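Local coordinates for transcriptional regulator, MarR family (PDB 3BOQ), which is a MarR-family transcriptional regulator that probably binds DNA as a dimer, its two chains pairing through their terminal helices, at the interface of chains A and B. Coordinates in Å, arbitrary orientation; residue numbers count along the deposited sequence, not the author numbering. Chains: chain A/B, Transcriptional regulator, MarR family.

Contact 1: the interface of chains A and B. Residues chain A 135-136, 139-140; chain B 13, 16-17, 20.
Carboxylate oxygen OD1 of A:Asp136 accepts a hydrogen bond from the guanidinium NH1 of B:Arg13 at 2.8 Å, and the pair forms a salt bridge between the first turn of helix 136-152 and the start of helix 12-43 of the partner. The bond is bent, 143° at the hydrogen, and NH1 comes from above the carboxylate plane, 44° out of it. B:Arg13 suits this place because its chain, extended from CG to NE, also lays methylenes beside the acid, with CG 3.4 Å from A:Asp136 OD1. Cutting B:Arg13 back to an alanine would probably leave the carboxylate of A:Asp136 without its cationic mate across the interface and strip cover from the methyl of A:Met139. That residue, modelled as selenomethionine, bends at its third torsion (-60°), which turns CE toward B:Arg13 and B:Asn16 while SE rests 3.4 Å from CG of B:Gln17. An unbranched chain suits the place because it can bend to meet all three in turn. Farther along, methyl CG2 of A:Val140 lies against the amide of B:Asn16, 3.8 Å from its OD1. A water links the two backbones, 2.6 Å from the carbonyl O of B:Asn16 and 3.2 Å from the carbonyl O of A:Met139.

Contact 2: the interface of chains A and B. Residues chain A 20, 24, 146, 149; chain B 27, 142, 146.
Helix 12-43 of chain A runs past helix 136-153 of chain B in regular alpha-helical geometry, close enough to bring CA of A:Leu20 within 7.1 Å of CA of B:Ala142. Pairing of N- and C-terminal helices in this way is the usual dimerisation mode of MarR-family proteins, which carry a winged helix-turn-helix in each chain. The small side chain of B:Ala142 suits the close approach: its CB is touched by CD1 of A:Leu20 and CD1 of A:Ile149, each at 3.8 Å, with CD2 of A:Leu146 a little farther off. One turn on, B:Leu146 offers CD1 to the tip of A:Ile24, the two methyls being 3.8 Å apart.

B:Leu27 enters from the partner's long helix and hides 71 Å² of its surface here. Its CG stands anti to the backbone N (chi1 -173°), and from there the two methyls fork to different neighbours. CD2 meets CD2 of A:Leu146 at 3.6 Å and also packs on CD1 of A:Ile24, whereas CD1 leans on the branch methyl CG2 of A:Ile149, 3.7 Å away. The side chain crosses those of A:Leu146, A:Ile24 and A:Ile149 at roughly right angles, and a forked leucine can serve all three. Beta-branched isoleucine is equally apt at A:Ile149, where CG2 reaches B:Leu27 while the longer arm ends in CD1 on B:Ala142.

Contact 3: the interface of chains A and B. Residues chain A 19, 23, 26-27, 30; chain B 143, 146-147, 150.
Amide nitrogen ND2 of A:Asn23 donates a hydrogen bond to the hydroxyl OG of B:Ser143 at 2.7 Å, joining helix 12-43 of one chain to helix 136-153 of the other. The hydroxyl lies nearly in the amide plane, only 7° out of it, although the bond is bent to 135° at the hydrogen. Serine fits because a short hydroxyl can accept a hydrogen bond from the amide N-H where the helices come close, and asparagine has the reach to supply it from the opposite helix.

Around this polar pair lies an apolar shell. CG of A:Asn23 is anti to the carbonyl carbon (chi1 -80°), which carries the amide toward the serine and lets CB rest 3.9 Å from methyl CD1 of B:Leu146. The other methyl of that leucine, CD2, meets CD2 of A:Leu27 at 3.6 Å. On the far side of the amide, OD1 of A:Asn23 faces CD1 of B:Leu150 at 3.7 Å, a van der Waals contact.

B:Leu150 hides 92 Å² against the side of helix 12-43. Its CD2 touches the aliphatic CG of A:Arg26 at 3.8 Å, so that the arginine contributes its hydrocarbon stem to this packing. Outside the serine, the CB and CG methylenes of A:Arg19 skirt its hydroxyl. At the opposite end of the patch, CD2 of B:Leu150 lies 3.6 Å from CD2 of A:Leu30.

Contact 4: the interface of chains A and B. Residues chain A 27, 30-31, 130-131, 134; chain B 21, 149, 153.
B:Met153, modelled as selenomethionine at the end of helix 136-153, plugs into a recess of chain A between helix 12-43 and the segment linking helices 110-130 and 136-152, part of the terminal-helix dimer interface characteristic of MarR winged-helix regulators. This is the tightly packed part: the residue hides 112 Å² and is touched along its length. Its CG lies 3.7 Å from CG2 of A:Val134, and SE touches CD1 of A:Leu27 at 3.7 Å and, round a corner from it, CD2 of A:Leu131. A bend at the third torsion (92°) turns the methyl CE toward the backbone carbonyl O of A:Leu130, 3.6 Å away, and CG2 of A:Val31. A slender, pliable chain suits such a winding path. B:Ile149 broadens the plug: its CG1 packs 3.8 Å from CG1 of A:Val134, while CG2 turns to A:Leu27.

The margin is looser where A:Leu30 and B:Met153 reach toward each other tip to tip, with CG of the leucine 4.2 Å from CE. Farther out the contact is close but small: A:Val31 sets methyl CG1 over one face of the B:Trp21 six-membered ring, 3.6 Å from the centroid, in a CH-pi contact that hides 17 Å² of the tryptophan. The broad ring gives CG1 a flat platform, with CB by its rim at CZ3 and CH2. A serine in place of B:Trp21 would probably leave CG1 of A:Val31 without that aromatic face, opening a gap at this edge.

Contact 1: the interface of chains A and B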
ATOM      1  N   SER A 135      12.503  -7.704 -15.658  1.00 57.63           N
ATOM      2  CA  SER A 135      12.732  -7.239 -17.023  1.00 59.08           C
ATOM      3  C   SER A 135      12.100  -5.887 -17.280  1.00 59.15           C
ATOM      4  O   SER A 135      11.025  -5.572 -16.734  1.00 58.91           O
ATOM      5  CB  SER A 135      12.209  -8.263 -18.042  1.00 59.80           C
ATOM      6  OG  SER A 135      10.803  -8.191 -18.135  1.00 62.61           O
ATOM      7  N   ASP A 136      12.785  -5.099 -18.103  1.00 59.19           N
ATOM      8  CA  ASP A 136      12.327  -3.802 -18.556  1.00 60.23           C
ATOM      9  C   ASP A 136      10.963  -3.930 -19.199  1.00 61.52           C
ATOM     10  O   ASP A 136      10.107  -3.103 -18.977  1.00 62.05           O
ATOM     11  CB  ASP A 136      13.282  -3.219 -19.601  1.00 59.71           C
ATOM     12  CG  ASP A 136      14.578  -2.697 -19.003  1.00 60.18           C
ATOM     13  OD1 ASP A 136      14.652  -2.477 -17.784  1.00 58.41           O
ATOM     14  OD2 ASP A 136      15.536  -2.474 -19.779  1.00 63.00           O
HETATM   15  N   MSE A 139       8.057  -4.161 -16.657  1.00 67.34           N
HETATM   16  CA  MSE A 139       7.925  -2.849 -16.029  1.00 69.95           C
HETATM   17  C   MSE A 139       7.287  -1.822 -16.933  1.00 68.11           C
HETATM   18  O   MSE A 139       6.451  -1.081 -16.481  1.00 69.14           O
HETATM   19  CB  MSE A 139       9.281  -2.306 -15.579  1.00 67.57           C
HETATM   20  CG  MSE A 139       9.881  -3.122 -14.531  1.00 69.66           C
HETATM   21 SE   MSE A 139      11.315  -2.201 -13.651  1.00 79.47          SE
HETATM   22  CE  MSE A 139      12.612  -1.851 -15.109  1.00 72.40           C
ATOM     23  N   VAL A 140       7.701  -1.776 -18.200  1.00 67.65           N
ATOM     24  CA  VAL A 140       7.112  -0.902 -19.197  1.00 66.78           C
ATOM     25  C   VAL A 140       5.607  -1.206 -19.380  1.00 68.37           C
ATOM     26  O   VAL A 140       4.796  -0.274 -19.400  1.00 69.36           O
ATOM     27  CB  VAL A 140       7.886  -0.996 -20.516  1.00 65.82           C
ATOM     28  CG1 VAL A 140       7.042  -0.542 -21.661  1.00 63.42           C
ATOM     29  CG2 VAL A 140       9.147  -0.166 -20.410  1.00 65.21           C
TER
ATOM     30  N   ARG B  13      16.172   2.401 -17.763  1.00 49.05           N
ATOM     31  CA  ARG B  13      15.869   1.440 -16.715  1.00 48.44           C
ATOM     32  C   ARG B  13      15.572   2.082 -15.347  1.00 48.93           C
ATOM     33  O   ARG B  13      14.583   1.723 -14.712  1.00 48.92           O
ATOM     34  CB  ARG B  13      16.911   0.325 -16.601  1.00 47.63           C
ATOM     35  CG  ARG B  13      16.477  -0.726 -15.580  1.00 46.41           C
ATOM     36  CD  ARG B  13      17.330  -1.954 -15.591  1.00 45.59           C
ATOM     37  NE  ARG B  13      16.986  -2.793 -14.449  1.00 45.55           N
ATOM     38  CZ  ARG B  13      16.030  -3.715 -14.446  1.00 44.58           C
ATOM     39  NH1 ARG B  13      15.313  -3.944 -15.547  1.00 44.48           N
ATOM     40  NH2 ARG B  13      15.793  -4.409 -13.341  1.00 41.88           N
ATOM     41  N   ASN B  16      12.327   3.809 -15.746  1.00 56.04           N
ATOM     42  CA  ASN B  16      11.263   2.792 -15.754  1.00 57.09           C
ATOM     43  C   ASN B  16      10.850   2.356 -14.341  1.00 56.98           C
ATOM     44  O   ASN B  16       9.664   2.184 -14.063  1.00 56.87           O
ATOM     45  CB  ASN B  16      11.694   1.538 -16.531  1.00 57.85           C
ATOM     46  CG  ASN B  16      11.741   1.750 -18.039  1.00 60.23           C
ATOM     47  OD1 ASN B  16      11.044   2.612 -18.586  1.00 63.80           O
ATOM     48  ND2 ASN B  16      12.583   0.964 -18.720  1.00 59.70           N
ATOM     49  N   GLN B  17      11.852   2.155 -13.480  1.00 57.00           N
ATOM     50  CA  GLN B  17      11.679   1.707 -12.103  1.00 56.40           C
ATOM     51  C   GLN B  17      11.003   2.785 -11.235  1.00 57.06           C
ATOM     52  O   GLN B  17      10.008   2.510 -10.568  1.00 56.10           O
ATOM     53  CB  GLN B  17      13.035   1.284 -11.535  1.00 56.66           C
ATOM     54  CG  GLN B  17      13.463  -0.124 -12.051  1.00 56.16           C
ATOM     55  CD  GLN B  17      14.875  -0.529 -11.683  1.00 55.36           C
ATOM     56  OE1 GLN B  17      15.664   0.281 -11.248  1.00 53.93           O
ATOM     57  NE2 GLN B  17      15.195  -1.806 -11.855  1.00 55.75           N
ATOM     58  N   LEU B  20       7.329   3.038 -12.388  1.00 56.05           N
ATOM     59  CA  LEU B  20       6.538   1.873 -12.024  1.00 55.61           C
ATOM     60  C   LEU B  20       6.081   1.938 -10.576  1.00 55.47           C
ATOM     61  O   LEU B  20       4.910   1.799 -10.291  1.00 55.45           O
ATOM     62  CB  LEU B  20       7.334   0.560 -12.274  1.00 55.81           C
ATOM     63  CG  LEU B  20       6.713  -0.680 -11.593  1.00 56.27           C
ATOM     64  CD1 LEU B  20       5.417  -1.065 -12.308  1.00 56.34           C
ATOM     65  CD2 LEU B  20       7.667  -1.864 -11.484  1.00 55.10           C
TER
HETATM   66  O   HOH W   1       7.774   1.716 -15.840  1.00 58.86           O

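Contact 2: the interface of chains A and B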
ATOM      1  N   LEU A  20      -6.153  -8.323  -9.789  1.00 67.94           N
ATOM      2  CA  LEU A  20      -5.380  -7.103  -9.950  1.00 66.74           C
ATOM      3  C   LEU A  20      -5.038  -6.537  -8.591  1.00 66.93           C
ATOM      4  O   LEU A  20      -3.887  -6.254  -8.288  1.00 68.51           O
ATOM      5  CB  LEU A  20      -6.187  -6.075 -10.743  1.00 66.46           C
ATOM      6  CG  LEU A  20      -5.569  -4.670 -10.739  1.00 66.29           C
ATOM      7  CD1 LEU A  20      -4.219  -4.697 -11.460  1.00 60.69           C
ATOM      8  CD2 LEU A  20      -6.533  -3.611 -11.321  1.00 66.18           C
ATOM      9  N   ILE A  24      -1.384  -6.009  -6.789  1.00 65.90           N
ATOM     10  CA  ILE A  24      -0.927  -4.709  -6.322  1.00 65.75           C
ATOM     11  C   ILE A  24      -0.479  -4.834  -4.887  1.00 66.05           C
ATOM     12  O   ILE A  24       0.625  -4.445  -4.562  1.00 67.39           O
ATOM     13  CB  ILE A  24      -2.036  -3.646  -6.389  1.00 66.77           C
ATOM     14  CG1 ILE A  24      -2.468  -3.360  -7.841  1.00 66.89           C
ATOM     15  CG2 ILE A  24      -1.567  -2.306  -5.764  1.00 65.57           C
ATOM     16  CD1 ILE A  24      -1.383  -2.504  -8.560  1.00 72.92           C
ATOM     17  N   LEU A 146      -1.024   0.511 -15.837  1.00 68.07           N
ATOM     18  CA  LEU A 146      -1.406   1.175 -14.583  1.00 67.80           C
ATOM     19  C   LEU A 146      -1.787   2.627 -14.786  1.00 67.83           C
ATOM     20  O   LEU A 146      -2.708   3.080 -14.140  1.00 69.02           O
ATOM     21  CB  LEU A 146      -0.341   1.055 -13.501  1.00 66.95           C
ATOM     22  CG  LEU A 146      -0.098  -0.337 -12.931  1.00 66.60           C
ATOM     23  CD1 LEU A 146       1.117  -0.300 -11.992  1.00 65.14           C
ATOM     24  CD2 LEU A 146      -1.313  -0.891 -12.230  1.00 65.51           C
ATOM     25  N   ILE A 149      -5.353   2.702 -16.188  1.00 64.86           N
ATOM     26  CA  ILE A 149      -6.285   2.452 -15.072  1.00 63.64           C
ATOM     27  C   ILE A 149      -6.491   3.739 -14.291  1.00 65.24           C
ATOM     28  O   ILE A 149      -7.604   4.122 -13.978  1.00 66.40           O
ATOM     29  CB  ILE A 149      -5.706   1.366 -14.123  1.00 62.94           C
ATOM     30  CG1 ILE A 149      -5.630   0.030 -14.879  1.00 61.99           C
ATOM     31  CG2 ILE A 149      -6.534   1.248 -12.816  1.00 61.51           C
ATOM     32  CD1 ILE A 149      -4.986  -1.161 -14.122  1.00 60.83           C
TER
ATOM     33  N   LEU B  27      -1.939   3.782  -7.396  1.00 61.39           N
ATOM     34  CA  LEU B  27      -3.131   2.952  -7.494  1.00 62.05           C
ATOM     35  C   LEU B  27      -3.392   2.374  -6.094  1.00 63.39           C
ATOM     36  O   LEU B  27      -4.505   2.452  -5.576  1.00 63.08           O
ATOM     37  CB  LEU B  27      -2.985   1.860  -8.559  1.00 61.07           C
ATOM     38  CG  LEU B  27      -4.227   1.023  -8.877  1.00 62.06           C
ATOM     39  CD1 LEU B  27      -5.358   1.903  -9.323  1.00 61.81           C
ATOM     40  CD2 LEU B  27      -3.941  -0.010  -9.959  1.00 60.77           C
ATOM     41  N   ALA B 142      -2.237  -5.134 -16.789  1.00 70.94           N
ATOM     42  CA  ALA B 142      -1.569  -4.784 -15.532  1.00 69.78           C
ATOM     43  C   ALA B 142      -1.300  -6.080 -14.770  1.00 69.73           C
ATOM     44  O   ALA B 142      -0.173  -6.373 -14.380  1.00 69.72           O
ATOM     45  CB  ALA B 142      -2.448  -3.872 -14.694  1.00 69.38           C
ATOM     46  N   LEU B 146       2.287  -7.527 -13.701  1.00 67.39           N
ATOM     47  CA  LEU B 146       2.669  -7.583 -12.279  1.00 66.81           C
ATOM     48  C   LEU B 146       3.021  -9.007 -11.815  1.00 68.50           C
ATOM     49  O   LEU B 146       3.957  -9.191 -11.032  1.00 68.53           O
ATOM     50  CB  LEU B 146       1.574  -7.018 -11.420  1.00 65.56           C
ATOM     51  CG  LEU B 146       1.202  -5.552 -11.590  1.00 64.75           C
ATOM     52  CD1 LEU B 146      -0.052  -5.282 -10.741  1.00 58.70           C
ATOM     53  CD2 LEU B 146       2.348  -4.583 -11.217  1.00 59.75           C
TER

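Contact 3: the interface of chains A and B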
ATOM      1  N   ARG A  19      -7.881 -10.279  -8.833  1.00 68.92           N
ATOM      2  CA  ARG A  19      -6.550 -10.670  -9.231  1.00 70.22           C
ATOM      3  C   ARG A  19      -5.633  -9.431  -9.283  1.00 68.92           C
ATOM      4  O   ARG A  19      -4.489  -9.473  -8.852  1.00 69.45           O
ATOM      5  CB  ARG A  19      -6.659 -11.352 -10.591  1.00 70.30           C
ATOM      6  CG  ARG A  19      -5.589 -12.329 -10.979  1.00 73.07           C
ATOM      7  CD  ARG A  19      -5.991 -13.001 -12.319  1.00 73.05           C
ATOM      8  NE  ARG A  19      -6.766 -14.229 -12.103  1.00 78.69           N
ATOM      9  CZ  ARG A  19      -7.987 -14.492 -12.585  1.00 79.56           C
ATOM     10  NH1 ARG A  19      -8.643 -13.616 -13.359  1.00 78.94           N
ATOM     11  NH2 ARG A  19      -8.556 -15.660 -12.295  1.00 78.87           N
ATOM     12  N   ASN A  23      -2.533  -8.626  -6.649  1.00 65.47           N
ATOM     13  CA  ASN A  23      -1.212  -8.394  -7.261  1.00 65.12           C
ATOM     14  C   ASN A  23      -0.597  -7.082  -6.810  1.00 64.84           C
ATOM     15  O   ASN A  23       0.569  -7.048  -6.510  1.00 65.00           O
ATOM     16  CB  ASN A  23      -1.260  -8.441  -8.798  1.00 64.86           C
ATOM     17  CG  ASN A  23      -1.252  -9.860  -9.345  1.00 64.87           C
ATOM     18  OD1 ASN A  23      -0.689 -10.753  -8.737  1.00 68.60           O
ATOM     19  ND2 ASN A  23      -1.878 -10.069 -10.490  1.00 62.18           N
ATOM     20  N   ARG A  26       0.439  -7.407  -3.213  1.00 66.29           N
ATOM     21  CA  ARG A  26       1.585  -8.293  -3.100  1.00 67.34           C
ATOM     22  C   ARG A  26       2.903  -7.639  -3.535  1.00 67.72           C
ATOM     23  O   ARG A  26       3.890  -7.741  -2.832  1.00 68.47           O
ATOM     24  CB  ARG A  26       1.307  -9.607  -3.848  1.00 67.35           C
ATOM     25  CG  ARG A  26       2.488 -10.524  -3.922  1.00 71.25           C
ATOM     26  CD  ARG A  26       2.025 -11.975  -3.837  1.00 78.83           C
ATOM     27  NE  ARG A  26       3.145 -12.926  -3.904  1.00 80.93           N
ATOM     28  CZ  ARG A  26       4.131 -12.997  -3.011  1.00 82.64           C
ATOM     29  NH1 ARG A  26       4.156 -12.144  -1.987  1.00 83.13           N
ATOM     30  NH2 ARG A  26       5.099 -13.915  -3.149  1.00 80.69           N
ATOM     31  N   LEU A  27       2.927  -6.968  -4.682  1.00 68.22           N
ATOM     32  CA  LEU A  27       4.123  -6.249  -5.119  1.00 68.55           C
ATOM     33  C   LEU A  27       4.471  -5.051  -4.197  1.00 69.60           C
ATOM     34  O   LEU A  27       5.631  -4.824  -3.881  1.00 68.37           O
ATOM     35  CB  LEU A  27       3.968  -5.800  -6.566  1.00 67.92           C
ATOM     36  CG  LEU A  27       5.133  -5.034  -7.212  1.00 68.01           C
ATOM     37  CD1 LEU A  27       6.453  -5.766  -7.103  1.00 65.42           C
ATOM     38  CD2 LEU A  27       4.803  -4.835  -8.661  1.00 66.20           C
ATOM     39  N   LEU A  30       5.991  -6.643  -1.115  1.00 74.11           N
ATOM     40  CA  LEU A  30       7.343  -7.105  -1.375  1.00 73.27           C
ATOM     41  C   LEU A  30       8.359  -5.943  -1.415  1.00 72.46           C
ATOM     42  O   LEU A  30       9.503  -6.087  -0.992  1.00 72.89           O
ATOM     43  CB  LEU A  30       7.342  -7.882  -2.685  1.00 72.92           C
ATOM     44  CG  LEU A  30       8.115  -9.181  -2.871  1.00 74.58           C
ATOM     45  CD1 LEU A  30       8.090 -10.114  -1.628  1.00 75.03           C
ATOM     46  CD2 LEU A  30       7.539  -9.884  -4.106  1.00 73.64           C
TER
ATOM     47  N   SER B 143      -2.331  -6.890 -14.605  1.00 68.59           N
ATOM     48  CA  SER B 143      -2.153  -8.091 -13.870  1.00 68.70           C
ATOM     49  C   SER B 143      -1.115  -9.054 -14.479  1.00 68.96           C
ATOM     50  O   SER B 143      -0.296  -9.600 -13.744  1.00 70.69           O
ATOM     51  CB  SER B 143      -3.482  -8.793 -13.715  1.00 68.48           C
ATOM     52  OG  SER B 143      -3.621  -9.146 -12.383  1.00 68.01           O
ATOM     53  N   LEU B 146       2.287  -7.527 -13.701  1.00 67.39           N
ATOM     54  CA  LEU B 146       2.669  -7.583 -12.279  1.00 66.81           C
ATOM     55  C   LEU B 146       3.021  -9.007 -11.815  1.00 68.50           C
ATOM     56  O   LEU B 146       3.957  -9.191 -11.032  1.00 68.53           O
ATOM     57  CB  LEU B 146       1.574  -7.018 -11.420  1.00 65.56           C
ATOM     58  CG  LEU B 146       1.202  -5.552 -11.590  1.00 64.75           C
ATOM     59  CD1 LEU B 146      -0.052  -5.282 -10.741  1.00 58.70           C
ATOM     60  CD2 LEU B 146       2.348  -4.583 -11.217  1.00 59.75           C
ATOM     61  N   ARG B 147       2.250  -9.996 -12.278  1.00 68.85           N
ATOM     62  CA  ARG B 147       2.538 -11.389 -12.039  1.00 70.50           C
ATOM     63  C   ARG B 147       3.915 -11.751 -12.600  1.00 69.87           C
ATOM     64  O   ARG B 147       4.648 -12.519 -11.976  1.00 70.41           O
ATOM     65  CB  ARG B 147       1.434 -12.279 -12.655  1.00 70.36           C
ATOM     66  CG  ARG B 147       1.776 -13.762 -12.664  1.00 73.03           C
ATOM     67  CD  ARG B 147       0.626 -14.698 -13.146  1.00 74.94           C
ATOM     68  NE  ARG B 147       0.075 -14.353 -14.474  1.00 83.23           N
ATOM     69  CZ  ARG B 147       0.068 -15.161 -15.545  1.00 85.98           C
ATOM     70  NH1 ARG B 147       0.580 -16.397 -15.484  1.00 85.83           N
ATOM     71  NH2 ARG B 147      -0.468 -14.729 -16.692  1.00 86.86           N
ATOM     72  N   LEU B 150       6.488 -10.189 -10.163  1.00 68.19           N
ATOM     73  CA  LEU B 150       6.490 -10.980  -8.940  1.00 68.84           C
ATOM     74  C   LEU B 150       7.259 -12.280  -9.098  1.00 69.79           C
ATOM     75  O   LEU B 150       8.124 -12.569  -8.297  1.00 69.86           O
ATOM     76  CB  LEU B 150       5.063 -11.264  -8.471  1.00 67.37           C
ATOM     77  CG  LEU B 150       4.333 -10.032  -7.954  1.00 66.16           C
ATOM     78  CD1 LEU B 150       2.823 -10.269  -7.821  1.00 61.72           C
ATOM     79  CD2 LEU B 150       4.948  -9.657  -6.623  1.00 62.87           C
TER

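Contact 4: the interface of chains A and B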
ATOM      1  N   LEU A  27       2.927  -6.968  -4.682  1.00 68.22           N
ATOM      2  CA  LEU A  27       4.123  -6.249  -5.119  1.00 68.55           C
ATOM      3  C   LEU A  27       4.471  -5.051  -4.197  1.00 69.60           C
ATOM      4  O   LEU A  27       5.631  -4.824  -3.881  1.00 68.37           O
ATOM      5  CB  LEU A  27       3.968  -5.800  -6.566  1.00 67.92           C
ATOM      6  CG  LEU A  27       5.133  -5.034  -7.212  1.00 68.01           C
ATOM      7  CD1 LEU A  27       6.453  -5.766  -7.103  1.00 65.42           C
ATOM      8  CD2 LEU A  27       4.803  -4.835  -8.661  1.00 66.20           C
ATOM      9  N   LEU A  30       5.991  -6.643  -1.115  1.00 74.11           N
ATOM     10  CA  LEU A  30       7.343  -7.105  -1.375  1.00 73.27           C
ATOM     11  C   LEU A  30       8.359  -5.943  -1.415  1.00 72.46           C
ATOM     12  O   LEU A  30       9.503  -6.087  -0.992  1.00 72.89           O
ATOM     13  CB  LEU A  30       7.342  -7.882  -2.685  1.00 72.92           C
ATOM     14  CG  LEU A  30       8.115  -9.181  -2.871  1.00 74.58           C
ATOM     15  CD1 LEU A  30       8.090 -10.114  -1.628  1.00 75.03           C
ATOM     16  CD2 LEU A  30       7.539  -9.884  -4.106  1.00 73.64           C
ATOM     17  N   VAL A  31       7.943  -4.784  -1.903  1.00 71.43           N
ATOM     18  CA  VAL A  31       8.890  -3.709  -2.144  1.00 70.30           C
ATOM     19  C   VAL A  31       8.990  -2.861  -0.884  1.00 71.70           C
ATOM     20  O   VAL A  31      10.108  -2.519  -0.448  1.00 71.73           O
ATOM     21  CB  VAL A  31       8.502  -2.845  -3.348  1.00 69.54           C
ATOM     22  CG1 VAL A  31       9.387  -1.580  -3.433  1.00 68.29           C
ATOM     23  CG2 VAL A  31       8.577  -3.633  -4.616  1.00 65.44           C
ATOM     24  N   LEU A 130      16.098  -4.286  -5.356  1.00 62.46           N
ATOM     25  CA  LEU A 130      14.906  -5.134  -5.175  1.00 61.60           C
ATOM     26  C   LEU A 130      14.390  -5.636  -6.524  1.00 61.02           C
ATOM     27  O   LEU A 130      13.968  -6.769  -6.641  1.00 60.62           O
ATOM     28  CB  LEU A 130      13.806  -4.424  -4.385  1.00 61.18           C
ATOM     29  CG  LEU A 130      14.239  -4.090  -2.951  1.00 61.76           C
ATOM     30  CD1 LEU A 130      13.422  -2.937  -2.357  1.00 60.43           C
ATOM     31  CD2 LEU A 130      14.178  -5.346  -2.069  1.00 59.50           C
ATOM     32  N   LEU A 131      14.507  -4.792  -7.550  1.00 60.36           N
ATOM     33  CA  LEU A 131      13.937  -5.071  -8.868  1.00 59.24           C
ATOM     34  C   LEU A 131      14.981  -5.632  -9.851  1.00 59.03           C
ATOM     35  O   LEU A 131      14.774  -5.614 -11.070  1.00 58.77           O
ATOM     36  CB  LEU A 131      13.283  -3.781  -9.414  1.00 59.16           C
ATOM     37  CG  LEU A 131      12.090  -3.224  -8.613  1.00 59.71           C
ATOM     38  CD1 LEU A 131      11.560  -1.915  -9.199  1.00 58.07           C
ATOM     39  CD2 LEU A 131      10.939  -4.272  -8.545  1.00 58.25           C
ATOM     40  N   VAL A 134      13.987  -8.175 -12.554  1.00 54.07           N
ATOM     41  CA  VAL A 134      12.775  -7.781 -13.239  1.00 54.54           C
ATOM     42  C   VAL A 134      13.116  -7.158 -14.607  1.00 56.18           C
ATOM     43  O   VAL A 134      13.913  -6.200 -14.705  1.00 55.87           O
ATOM     44  CB  VAL A 134      11.991  -6.767 -12.349  1.00 54.39           C
ATOM     45  CG1 VAL A 134      10.744  -6.258 -13.046  1.00 52.00           C
ATOM     46  CG2 VAL A 134      11.656  -7.396 -10.962  1.00 52.76           C
TER
ATOM     47  N   TRP B  21       7.026   2.184  -9.677  1.00 55.45           N
ATOM     48  CA  TRP B  21       6.799   2.207  -8.247  1.00 55.56           C
ATOM     49  C   TRP B  21       5.858   3.339  -7.811  1.00 55.73           C
ATOM     50  O   TRP B  21       4.936   3.137  -7.009  1.00 55.14           O
ATOM     51  CB  TRP B  21       8.159   2.327  -7.558  1.00 55.61           C
ATOM     52  CG  TRP B  21       8.105   2.445  -6.050  1.00 55.80           C
ATOM     53  CD1 TRP B  21       8.705   3.391  -5.289  1.00 53.65           C
ATOM     54  CD2 TRP B  21       7.405   1.571  -5.143  1.00 57.37           C
ATOM     55  NE1 TRP B  21       8.440   3.170  -3.964  1.00 55.01           N
ATOM     56  CE2 TRP B  21       7.653   2.053  -3.839  1.00 55.14           C
ATOM     57  CE3 TRP B  21       6.586   0.421  -5.314  1.00 56.56           C
ATOM     58  CZ2 TRP B  21       7.103   1.449  -2.697  1.00 54.66           C
ATOM     59  CZ3 TRP B  21       6.059  -0.204  -4.168  1.00 54.47           C
ATOM     60  CH2 TRP B  21       6.313   0.324  -2.883  1.00 54.26           C
ATOM     61  N   ILE B 149       6.517  -9.609 -12.996  1.00 67.83           N
ATOM     62  CA  ILE B 149       7.404  -8.935 -12.034  1.00 66.78           C
ATOM     63  C   ILE B 149       7.597  -9.755 -10.755  1.00 67.66           C
ATOM     64  O   ILE B 149       8.725 -10.023 -10.354  1.00 67.63           O
ATOM     65  CB  ILE B 149       6.883  -7.522 -11.699  1.00 66.17           C
ATOM     66  CG1 ILE B 149       6.968  -6.629 -12.945  1.00 65.14           C
ATOM     67  CG2 ILE B 149       7.706  -6.882 -10.587  1.00 65.36           C
ATOM     68  CD1 ILE B 149       6.374  -5.257 -12.786  1.00 62.47           C
HETATM   69  N   MSE B 153      10.949 -11.861  -9.238  1.00 76.57           N
HETATM   70  CA  MSE B 153      11.447 -11.515  -7.904  1.00 78.77           C
HETATM   71  C   MSE B 153      11.456 -12.758  -7.023  1.00 78.98           C
HETATM   72  O   MSE B 153      12.040 -12.745  -5.948  1.00 78.95           O
HETATM   73  CB  MSE B 153      10.567 -10.440  -7.264  1.00 78.01           C
HETATM   74  CG  MSE B 153      10.843  -9.045  -7.779  1.00 79.06           C
HETATM   75 SE   MSE B 153       9.602  -7.665  -7.095  1.00 83.30          SE
HETATM   76  CE  MSE B 153      10.530  -7.007  -5.492  1.00 77.40           C
TER

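The four contacts belong to one two-fold symmetric interface, in which helix 12-43 of each chain packs with the C-terminal helix of the other and with its own counterpart, joined in contact 4 by the stretch after helix 110-130. Contacts 2 and 3, about 8 Å apart between C-alpha centres, share B:Leu146; contacts 3 and 4, about 9 Å apart, share A:Leu27 and A:Leu30. Contact 1 lies about 10 Å from contact 4 and about 14 Å from contacts 2 and 3, adding charged and water-mediated links. By tying the chains together, the interlocked helices probably help set the spacing of the two DNA-binding regions.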